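Local coordinates for glutamine aminotransferase class-II domain protein (Ruegeria pomeroyi, PDB 3MDN), which probably hydrolyses glutamine to release ammonia, as a class-II glutamine amidotransferase domain of the Ntn-hydrolase clan, at residues D[191-194]-D[195-198]. Residues are numbered along the deposited sequence; the frame is centred on the assembly and turned at random.
Sequences FSDG and QTLY
D193 OD1 takes two backbone N-H groups at the hairpin turn: T196 N, at 2.8 Å, lies nearly in line with the carboxylate C-O bond, while Q195 N, at 2.9 Å, comes from above the carboxylate plane. A chi1 of 53°, with CG set between its own backbone N and carbonyl carbon, carries the carboxylate to these N-H groups. Its other oxygen, OD2, receives one water shared with T196 OG1 and a second shared with Y198 OH. S192 OG accepts from G194 N (2.9 Å), making an ST turn, and donates to T196 O (2.9 Å). Together these bonds close the β-hairpin of strands 185-192 and 197-203, in the antiparallel sheet where 109-114 and 243-248 flank it. F191 and Y198 form a hydrogen-bonded antiparallel pair, Y198 N to F191 O at 2.8 Å and F191 N to Y198 O at 3.0 Å. On their shared side of the sheet, Y198 CB sits over one face of the F191 ring, 3.5 Å from its centroid, a CH-pi contact; the ring planes lie 18° apart but are displaced until they hardly overlap. Without the ring, as with an alanine at F191, Y198 CB would probably lose its aromatic cover and a gap would open beside W109 and L157. T196 CG2 lies over the rim of one Y198 face.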
loop_
_atom_site.group_PDB
_atom_site.type_symbol
_atom_site.label_atom_id
_atom_site.label_comp_id
_atom_site.label_asym_id
_atom_site.label_seq_id
_atom_site.Cartn_x
_atom_site.Cartn_y
_atom_site.Cartn_z
ATOM N N PHE D 191 -12.090 -17.141 -17.514
ATOM C CA PHE D 191 -11.953 -16.004 -18.409
ATOM C C PHE D 191 -13.314 -15.646 -19.026
ATOM O O PHE D 191 -14.188 -16.481 -19.072
ATOM C CB PHE D 191 -10.836 -16.199 -19.459
ATOM C CG PHE D 191 -10.953 -17.459 -20.286
ATOM C CD1 PHE D 191 -10.552 -18.692 -19.780
ATOM C CD2 PHE D 191 -11.437 -17.409 -21.587
ATOM C CE1 PHE D 191 -10.674 -19.851 -20.551
ATOM C CE2 PHE D 191 -11.554 -18.564 -22.361
ATOM C CZ PHE D 191 -11.154 -19.771 -21.863
ATOM N N SER D 192 -13.493 -14.382 -19.431
ATOM C CA SER D 192 -14.809 -13.867 -19.881
ATOM C C SER D 192 -14.660 -12.759 -20.888
ATOM O O SER D 192 -13.651 -12.018 -20.887
ATOM C CB SER D 192 -15.608 -13.304 -18.693
ATOM O OG SER D 192 -16.943 -12.938 -19.067
ATOM N N ASP D 193 -15.683 -12.590 -21.716
ATOM C CA ASP D 193 -15.747 -11.433 -22.613
ATOM C C ASP D 193 -16.824 -10.503 -22.118
ATOM O O ASP D 193 -17.196 -9.576 -22.804
ATOM C CB ASP D 193 -16.046 -11.853 -24.061
ATOM C CG ASP D 193 -17.291 -12.743 -24.174
ATOM O OD1 ASP D 193 -18.025 -12.903 -23.162
ATOM O OD2 ASP D 193 -17.532 -13.300 -25.268
ATOM N N GLY D 194 -17.344 -10.759 -20.924
ATOM C CA GLY D 194 -18.404 -9.919 -20.391
ATOM C C GLY D 194 -19.801 -10.363 -20.763
ATOM O O GLY D 194 -20.767 -9.785 -20.282
ATOM N N GLN D 195 -19.911 -11.388 -21.609
ATOM C CA GLN D 195 -21.195 -12.047 -21.904
ATOM C C GLN D 195 -21.224 -13.547 -21.545
ATOM O O GLN D 195 -22.218 -14.061 -21.012
ATOM C CB GLN D 195 -21.532 -11.866 -23.387
ATOM C CG GLN D 195 -22.224 -10.516 -23.726
ATOM C CD GLN D 195 -23.748 -10.725 -23.944
ATOM O OE1 GLN D 195 -24.215 -10.961 -25.082
ATOM N NE2 GLN D 195 -24.514 -10.691 -22.848
ATOM N N THR D 196 -20.127 -14.238 -21.834
ATOM C CA THR D 196 -20.005 -15.676 -21.580
ATOM C C THR D 196 -18.890 -15.868 -20.575
ATOM O O THR D 196 -17.924 -15.129 -20.612
ATOM C CB THR D 196 -19.662 -16.447 -22.885
ATOM O OG1 THR D 196 -20.691 -16.221 -23.850
ATOM C CG2 THR D 196 -19.542 -17.944 -22.640
ATOM N N LEU D 197 -19.001 -16.872 -19.706
ATOM C CA LEU D 197 -17.942 -17.152 -18.753
ATOM C C LEU D 197 -17.333 -18.500 -19.163
ATOM O O LEU D 197 -18.073 -19.442 -19.460
ATOM C CB LEU D 197 -18.505 -17.238 -17.330
ATOM C CG LEU D 197 -17.550 -17.822 -16.275
ATOM C CD1 LEU D 197 -16.335 -16.893 -16.140
ATOM C CD2 LEU D 197 -18.235 -18.012 -14.888
ATOM N N TYR D 198 -16.006 -18.583 -19.181
ATOM C CA TYR D 198 -15.309 -19.792 -19.617
ATOM C C TYR D 198 -14.429 -20.298 -18.494
ATOM O O TYR D 198 -13.972 -19.518 -17.655
ATOM C CB TYR D 198 -14.375 -19.503 -20.801
ATOM C CG TYR D 198 -15.078 -19.031 -22.046
ATOM C CD1 TYR D 198 -15.140 -17.675 -22.351
ATOM C CD2 TYR D 198 -15.733 -19.941 -22.887
ATOM C CE1 TYR D 198 -15.791 -17.226 -23.491
ATOM C CE2 TYR D 198 -16.392 -19.494 -24.049
ATOM C CZ TYR D 198 -16.406 -18.141 -24.338
ATOM O OH TYR D 198 -17.073 -17.673 -25.441
HETATM O O HOH W 1 -19.860 -14.557 -25.575
HETATM O O HOH W 2 -16.629 -15.390 -26.697
#